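Oligopeptide-binding protein AppA (Bacillus subtilis, PDB 1XOC) binds oligopeptides, among them tetra- and pentapeptides but not tripeptides, as the solute-binding lipoprotein of an ABC-type oligopeptide permease. Local coordinates at residues D23-S28 with T218-P223; N226-Q231 with N238-P243. One frame throughout, in Å; residues are numbered along the deposited sequence.

Contact 1: residues D23-S28 with T218-P223; sequences DLVVGS and TYKVIP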
ATOM      1  N   ASP A  23       7.067  -9.396  24.685  1.00 32.78           N
ATOM      2  CA  ASP A  23       6.188  -9.844  23.632  1.00 32.83           C
ATOM      3  C   ASP A  23       5.355  -8.642  23.156  1.00 33.06           C
ATOM      4  O   ASP A  23       4.722  -7.931  23.950  1.00 33.46           O
ATOM      5  CB  ASP A  23       5.331 -10.998  24.156  1.00 33.86           C
ATOM      6  CG  ASP A  23       6.175 -12.133  24.729  1.00 35.26           C
ATOM      7  OD1 ASP A  23       6.769 -12.909  23.960  1.00 36.60           O
ATOM      8  OD2 ASP A  23       6.257 -12.273  25.979  1.00 38.36           O
ATOM      9  N   LEU A  24       5.403  -8.370  21.871  1.00 32.41           N
ATOM     10  CA  LEU A  24       4.589  -7.296  21.325  1.00 32.35           C
ATOM     11  C   LEU A  24       3.377  -7.933  20.667  1.00 31.35           C
ATOM     12  O   LEU A  24       3.506  -8.925  19.953  1.00 31.50           O
ATOM     13  CB  LEU A  24       5.368  -6.433  20.335  1.00 32.92           C
ATOM     14  CG  LEU A  24       4.789  -5.042  20.084  1.00 33.22           C
ATOM     15  CD1 LEU A  24       5.117  -4.118  21.230  1.00 34.74           C
ATOM     16  CD2 LEU A  24       5.317  -4.529  18.791  1.00 34.54           C
ATOM     17  N   VAL A  25       2.202  -7.379  20.940  1.00 30.72           N
ATOM     18  CA  VAL A  25       0.976  -7.838  20.313  1.00 29.75           C
ATOM     19  C   VAL A  25       0.383  -6.646  19.577  1.00 28.94           C
ATOM     20  O   VAL A  25      -0.126  -5.707  20.186  1.00 28.67           O
ATOM     21  CB  VAL A  25      -0.020  -8.442  21.315  1.00 29.39           C
ATOM     22  CG1 VAL A  25      -1.274  -8.940  20.580  1.00 31.61           C
ATOM     23  CG2 VAL A  25       0.629  -9.572  22.113  1.00 30.27           C
ATOM     24  N   VAL A  26       0.493  -6.718  18.261  1.00 28.58           N
ATOM     25  CA  VAL A  26       0.095  -5.671  17.316  1.00 29.19           C
ATOM     26  C   VAL A  26      -1.333  -5.955  16.859  1.00 29.36           C
ATOM     27  O   VAL A  26      -1.638  -7.038  16.330  1.00 30.44           O
ATOM     28  CB  VAL A  26       1.036  -5.658  16.087  1.00 28.97           C
ATOM     29  CG1 VAL A  26       0.637  -4.622  15.032  1.00 29.22           C
ATOM     30  CG2 VAL A  26       2.476  -5.463  16.556  1.00 30.57           C
ATOM     31  N   GLY A  27      -2.212  -4.981  17.045  1.00 29.38           N
ATOM     32  CA  GLY A  27      -3.601  -5.121  16.571  1.00 28.52           C
ATOM     33  C   GLY A  27      -3.675  -4.695  15.115  1.00 29.69           C
ATOM     34  O   GLY A  27      -3.043  -3.697  14.712  1.00 31.09           O
ATOM     35  N   SER A  28      -4.368  -5.475  14.287  1.00 29.37           N
ATOM     36  CA  SER A  28      -4.541  -5.110  12.888  1.00 29.07           C
ATOM     37  C   SER A  28      -5.979  -5.313  12.503  1.00 28.98           C
ATOM     38  O   SER A  28      -6.583  -6.347  12.826  1.00 29.07           O
ATOM     39  CB  SER A  28      -3.686  -5.985  11.978  1.00 30.60           C
ATOM     40  OG  SER A  28      -4.003  -5.693  10.610  1.00 32.90           O
ATOM     41  N   THR A 218       3.215 -10.777  17.805  1.00 29.55           N
ATOM     42  CA  THR A 218       1.955 -11.365  17.410  1.00 30.00           C
ATOM     43  C   THR A 218       1.131 -10.324  16.664  1.00 30.36           C
ATOM     44  O   THR A 218       0.961  -9.226  17.134  1.00 31.39           O
ATOM     45  CB  THR A 218       1.193 -11.823  18.662  1.00 30.20           C
ATOM     46  OG1 THR A 218       1.949 -12.814  19.354  1.00 33.10           O
ATOM     47  CG2 THR A 218      -0.084 -12.512  18.284  1.00 31.65           C
ATOM     48  N   TYR A 219       0.644 -10.693  15.491  1.00 30.00           N
ATOM     49  CA  TYR A 219      -0.157  -9.812  14.660  1.00 28.68           C
ATOM     50  C   TYR A 219      -1.579 -10.307  14.814  1.00 28.73           C
ATOM     51  O   TYR A 219      -1.943 -11.302  14.248  1.00 29.66           O
ATOM     52  CB  TYR A 219       0.290  -9.943  13.202  1.00 30.35           C
ATOM     53  CG  TYR A 219      -0.071  -8.838  12.225  1.00 30.67           C
ATOM     54  CD1 TYR A 219      -1.104  -8.988  11.333  1.00 31.90           C
ATOM     55  CD2 TYR A 219       0.682  -7.687  12.147  1.00 29.72           C
ATOM     56  CE1 TYR A 219      -1.404  -8.019  10.426  1.00 30.06           C
ATOM     57  CE2 TYR A 219       0.384  -6.712  11.240  1.00 31.36           C
ATOM     58  CZ  TYR A 219      -0.653  -6.878  10.377  1.00 30.92           C
ATOM     59  OH  TYR A 219      -0.964  -5.912   9.458  1.00 33.06           O
ATOM     60  N   LYS A 220      -2.350  -9.588  15.610  1.00 28.80           N
ATOM     61  CA  LYS A 220      -3.649 -10.056  16.039  1.00 28.96           C
ATOM     62  C   LYS A 220      -4.731  -9.421  15.193  1.00 29.74           C
ATOM     63  O   LYS A 220      -4.842  -8.218  15.140  1.00 29.55           O
ATOM     64  CB  LYS A 220      -3.867  -9.738  17.512  1.00 28.97           C
ATOM     65  CG  LYS A 220      -5.111 -10.393  18.089  1.00 29.28           C
ATOM     66  CD  LYS A 220      -5.229 -10.166  19.573  1.00 30.19           C
ATOM     67  CE  LYS A 220      -6.459 -10.872  20.121  1.00 29.24           C
ATOM     68  NZ  LYS A 220      -6.606 -10.602  21.555  1.00 33.02           N
ATOM     69  N   VAL A 221      -5.521 -10.254  14.535  1.00 29.88           N
ATOM     70  CA  VAL A 221      -6.513  -9.762  13.609  1.00 30.24           C
ATOM     71  C   VAL A 221      -7.810  -9.428  14.327  1.00 29.71           C
ATOM     72  O   VAL A 221      -8.445 -10.290  14.914  1.00 29.10           O
ATOM     73  CB  VAL A 221      -6.786 -10.775  12.496  1.00 30.98           C
ATOM     74  CG1 VAL A 221      -7.708 -10.186  11.492  1.00 31.93           C
ATOM     75  CG2 VAL A 221      -5.495 -11.186  11.836  1.00 34.31           C
ATOM     76  N   ILE A 222      -8.182  -8.160  14.274  1.00 28.56           N
ATOM     77  CA  ILE A 222      -9.365  -7.671  14.937  1.00 28.91           C
ATOM     78  C   ILE A 222     -10.120  -6.766  13.962  1.00 28.76           C
ATOM     79  O   ILE A 222      -9.897  -5.568  13.954  1.00 29.93           O
ATOM     80  CB  ILE A 222      -9.005  -6.884  16.225  1.00 28.24           C
ATOM     81  CG1 ILE A 222      -8.017  -7.678  17.105  1.00 28.60           C
ATOM     82  CG2 ILE A 222     -10.268  -6.528  17.007  1.00 28.49           C
ATOM     83  CD1 ILE A 222      -7.489  -6.862  18.249  1.00 30.53           C
ATOM     84  N   PRO A 223     -11.016  -7.313  13.130  1.00 29.50           N
ATOM     85  CA  PRO A 223     -11.653  -6.468  12.092  1.00 29.04           C
ATOM     86  C   PRO A 223     -12.828  -5.644  12.607  1.00 28.79           C
ATOM     87  O   PRO A 223     -13.986  -5.831  12.191  1.00 27.43           O
ATOM     88  CB  PRO A 223     -12.026  -7.481  11.030  1.00 29.94           C
ATOM     89  CG  PRO A 223     -12.464  -8.620  11.843  1.00 31.22           C
ATOM     90  CD  PRO A 223     -11.489  -8.706  13.018  1.00 30.08           C
TER
HETATM   91  O   HOH W   1       3.704 -11.572  20.969  1.00 23.56           O
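The ring of Tyr219 meets Ser28 and Val26 obliquely: Ser28 CB is 3.4 Å from Tyr219 CE1, and Val26 CG1 is 4.2 Å from Tyr219 CD2. Tyr219 shares its sheet face with Val26, Ser28 and Val221; CG is anti to the backbone N (chi1 -161°), and the ring end comes nearer the neighbouring strand, beside Ser28. The hydroxyl has its hydrogen-bond partner in Asp47, while Ser28 OG bonds to the carbonyl of Gly30; Ala44 and Ile48 of helix 43-52 also pack on the ring. On the opposite face Val25 and Thr218 lie side by side, with Val25 CG2 4.2 Å from Thr218 CB, and Val25 CG1 touches Lys220 CB. A water bound to both Leu24 O and Thr218 OG1 bridges the strands at one end. Five backbone bonds alternate between the segments, from Thr218 N to Leu24 O (2.9 Å) through to Ile222 N, just past the strand end, to Ser28 O (2.8 Å, 179° at the hydrogen). Residues 25-28 pair in order with 218-221 and the axes run at 30°, which identifies a parallel pair of a mixed sheet, in which 216-221 also pairs with 198-203 and 23-28 bonds on its other side to residues 238-239.

Contact 2: residues N226-Q231 with N238-P243; sequences NAAEAQ and NFFNVP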
ATOM      1  N   ASN A 226     -13.221  -0.505  16.981  1.00 33.07           N
ATOM      2  CA  ASN A 226     -13.688  -0.232  18.345  1.00 33.50           C
ATOM      3  C   ASN A 226     -13.274  -1.359  19.286  1.00 33.42           C
ATOM      4  O   ASN A 226     -12.863  -1.112  20.421  1.00 33.41           O
ATOM      5  CB  ASN A 226     -15.198  -0.020  18.406  1.00 34.53           C
ATOM      6  CG  ASN A 226     -15.649   1.308  17.777  1.00 37.17           C
ATOM      7  OD1 ASN A 226     -16.853   1.501  17.524  1.00 43.44           O
ATOM      8  ND2 ASN A 226     -14.719   2.225  17.554  1.00 37.43           N
ATOM      9  N   ALA A 227     -13.379  -2.598  18.802  1.00 32.36           N
ATOM     10  CA  ALA A 227     -12.955  -3.754  19.579  1.00 31.71           C
ATOM     11  C   ALA A 227     -11.462  -3.724  19.840  1.00 30.70           C
ATOM     12  O   ALA A 227     -11.033  -4.093  20.930  1.00 29.58           O
ATOM     13  CB  ALA A 227     -13.365  -5.068  18.879  1.00 31.47           C
ATOM     14  N   ALA A 228     -10.668  -3.274  18.860  1.00 30.25           N
ATOM     15  CA  ALA A 228      -9.232  -3.212  19.004  1.00 30.67           C
ATOM     16  C   ALA A 228      -8.879  -2.163  20.032  1.00 30.74           C
ATOM     17  O   ALA A 228      -7.964  -2.345  20.825  1.00 31.70           O
ATOM     18  CB  ALA A 228      -8.586  -2.855  17.684  1.00 30.47           C
ATOM     19  N   GLU A 229      -9.573  -1.039  20.003  1.00 30.48           N
ATOM     20  CA  GLU A 229      -9.365   0.002  21.026  1.00 31.23           C
ATOM     21  C   GLU A 229      -9.675  -0.508  22.431  1.00 31.00           C
ATOM     22  O   GLU A 229      -8.906  -0.271  23.373  1.00 30.44           O
ATOM     23  CB  GLU A 229     -10.179   1.248  20.698  1.00 32.86           C
ATOM     24  CG  GLU A 229      -9.604   1.976  19.527  1.00 37.12           C
ATOM     25  CD  GLU A 229      -8.156   2.355  19.756  1.00 47.59           C
ATOM     26  OE1 GLU A 229      -7.717   2.412  20.939  1.00 55.65           O
ATOM     27  OE2 GLU A 229      -7.439   2.601  18.760  1.00 53.92           O
ATOM     28  N   ALA A 230     -10.773  -1.234  22.569  1.00 30.30           N
ATOM     29  CA  ALA A 230     -11.092  -1.888  23.842  1.00 30.07           C
ATOM     30  C   ALA A 230     -10.014  -2.881  24.293  1.00 29.83           C
ATOM     31  O   ALA A 230      -9.713  -2.962  25.485  1.00 29.55           O
ATOM     32  CB  ALA A 230     -12.419  -2.596  23.747  1.00 29.94           C
ATOM     33  N   GLN A 231      -9.447  -3.651  23.363  1.00 28.98           N
ATOM     34  CA  GLN A 231      -8.376  -4.593  23.714  1.00 29.29           C
ATOM     35  C   GLN A 231      -7.113  -3.886  24.147  1.00 29.51           C
ATOM     36  O   GLN A 231      -6.411  -4.360  25.028  1.00 29.98           O
ATOM     37  CB  GLN A 231      -8.068  -5.533  22.574  1.00 28.90           C
ATOM     38  CG  GLN A 231      -9.203  -6.510  22.338  1.00 28.61           C
ATOM     39  CD  GLN A 231      -8.841  -7.652  21.444  1.00 30.53           C
ATOM     40  OE1 GLN A 231      -9.712  -8.212  20.760  1.00 35.12           O
ATOM     41  NE2 GLN A 231      -7.577  -8.006  21.413  1.00 29.25           N
ATOM     42  N   ASN A 238      -0.934  -4.384  22.641  1.00 28.90           N
ATOM     43  CA  ASN A 238      -0.115  -3.303  23.161  1.00 29.35           C
ATOM     44  C   ASN A 238       0.512  -2.430  22.100  1.00 29.46           C
ATOM     45  O   ASN A 238       1.353  -1.571  22.433  1.00 28.92           O
ATOM     46  CB  ASN A 238       0.929  -3.842  24.152  1.00 30.22           C
ATOM     47  CG  ASN A 238       1.826  -4.896  23.564  1.00 30.52           C
ATOM     48  OD1 ASN A 238       2.010  -4.989  22.375  1.00 32.16           O
ATOM     49  ND2 ASN A 238       2.431  -5.694  24.431  1.00 34.99           N
ATOM     50  N   PHE A 239       0.095  -2.583  20.839  1.00 29.49           N
ATOM     51  CA  PHE A 239       0.564  -1.722  19.749  1.00 29.14           C
ATOM     52  C   PHE A 239      -0.561  -1.603  18.724  1.00 29.92           C
ATOM     53  O   PHE A 239      -1.094  -2.627  18.272  1.00 28.72           O
ATOM     54  CB  PHE A 239       1.830  -2.307  19.125  1.00 29.60           C
ATOM     55  CG  PHE A 239       2.550  -1.365  18.185  1.00 30.19           C
ATOM     56  CD1 PHE A 239       2.127  -1.227  16.854  1.00 31.20           C
ATOM     57  CD2 PHE A 239       3.632  -0.598  18.623  1.00 30.27           C
ATOM     58  CE1 PHE A 239       2.782  -0.380  15.981  1.00 31.38           C
ATOM     59  CE2 PHE A 239       4.298   0.296  17.760  1.00 30.18           C
ATOM     60  CZ  PHE A 239       3.860   0.426  16.439  1.00 29.99           C
ATOM     61  N   PHE A 240      -0.951  -0.372  18.383  1.00 29.74           N
ATOM     62  CA  PHE A 240      -2.130  -0.172  17.534  1.00 29.71           C
ATOM     63  C   PHE A 240      -2.149   1.236  16.968  1.00 29.99           C
ATOM     64  O   PHE A 240      -1.803   2.182  17.669  1.00 29.27           O
ATOM     65  CB  PHE A 240      -3.423  -0.442  18.341  1.00 29.99           C
ATOM     66  CG  PHE A 240      -4.658  -0.475  17.494  1.00 29.78           C
ATOM     67  CD1 PHE A 240      -4.736  -1.341  16.430  1.00 30.61           C
ATOM     68  CD2 PHE A 240      -5.690   0.405  17.700  1.00 30.15           C
ATOM     69  CE1 PHE A 240      -5.875  -1.357  15.624  1.00 32.99           C
ATOM     70  CE2 PHE A 240      -6.832   0.402  16.861  1.00 30.19           C
ATOM     71  CZ  PHE A 240      -6.905  -0.464  15.849  1.00 29.00           C
ATOM     72  N   ASN A 241      -2.618   1.369  15.714  1.00 30.32           N
ATOM     73  CA  ASN A 241      -2.892   2.659  15.080  1.00 30.37           C
ATOM     74  C   ASN A 241      -4.284   3.114  15.468  1.00 30.79           C
ATOM     75  O   ASN A 241      -5.288   2.672  14.885  1.00 30.12           O
ATOM     76  CB  ASN A 241      -2.785   2.516  13.561  1.00 31.27           C
ATOM     77  CG  ASN A 241      -2.812   3.867  12.824  1.00 32.87           C
ATOM     78  OD1 ASN A 241      -3.009   4.942  13.414  1.00 32.87           O
ATOM     79  ND2 ASN A 241      -2.611   3.792  11.510  1.00 39.32           N
ATOM     80  N   VAL A 242      -4.355   3.950  16.484  1.00 29.56           N
ATOM     81  CA  VAL A 242      -5.620   4.398  17.037  1.00 30.53           C
ATOM     82  C   VAL A 242      -6.314   5.383  16.106  1.00 30.95           C
ATOM     83  O   VAL A 242      -5.714   6.393  15.717  1.00 30.08           O
ATOM     84  CB  VAL A 242      -5.392   5.120  18.395  1.00 30.43           C
ATOM     85  CG1 VAL A 242      -6.693   5.630  18.971  1.00 32.69           C
ATOM     86  CG2 VAL A 242      -4.655   4.194  19.351  1.00 32.79           C
ATOM     87  N   PRO A 243      -7.593   5.148  15.785  1.00 31.86           N
ATOM     88  CA  PRO A 243      -8.342   6.161  15.019  1.00 31.54           C
ATOM     89  C   PRO A 243      -8.326   7.527  15.695  1.00 31.57           C
ATOM     90  O   PRO A 243      -8.417   7.614  16.915  1.00 31.15           O
ATOM     91  CB  PRO A 243      -9.777   5.614  15.036  1.00 32.37           C
ATOM     92  CG  PRO A 243      -9.617   4.148  15.176  1.00 32.59           C
ATOM     93  CD  PRO A 243      -8.428   3.964  16.079  1.00 31.95           C
TER
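Ala228 and Glu229 of helix 225-234 pack on Phe240, Val242 and Pro243 in a helix-loop-strand unit of the solute-binding fold, in which the chain turns back so that strand 240-241 and the residues after it lie against the helix they follow. The apolar part is a CH-pi contact. Ala228 CB sits over one face of the Phe240 ring, 3.8 Å from its centroid and 26° off the normal; the methyl is displaced toward the rim, with Phe240 CZ its nearest atom at 3.5 Å. The side chain of Phe240 leaves the backbone toward the helix.

The second kind of contact is carboxylate against carbon. Glu229 is bent at chi2 (-57°), and its side chain crosses those of Phe240 and Val242 at about a right angle, whereas it meets Pro243 tip to tip. Carboxylate and ring planes are 60° apart, yet OE2 lies in the plane of the Phe240 ring at its edge, where the C-H dipoles would present their positive ends to the oxygen.

The hydrogen bonds of residues 240-242 go to other parts of the chain: the backbones of Phe240 and Val242 bond to Ala494 and His492 of strand 483-496, and Asn241 OD1 accepts from His492 N while its side chain packs on an aromatic residue of the bound peptide. Glu229 OE2 itself is buried without a polar partner in the model, which would be consistent with a raised pKa; its surroundings include Phe240 CE2 at 3.0 Å, Val242 CG1 at 3.1 Å and Pro243 CD at 3.2 Å.

In the fold
From the N terminus, strand 23-28 comes first in the chain and pairs with strand 216-221, so contact 1 closes a long loop whose closest ends are 190 residues apart. The chain then passes through a short connection into helix 225-234, and contact 2 closes a short local turn, with segment ends only 7 residues apart. The two contacts are in series, neither nested nor crossed, and their centres lie about 9 Å apart. They meet where residues 238-239 run beside strand 23-28: Val25 N is 2.8 Å from Asn238 OD1 and Gly27 N 2.9 Å from Phe239 O, both probable hydrogen bonds. Through strand 240-241, the four-stranded sheet is thereby linked to the larger sheet containing strand 483-496.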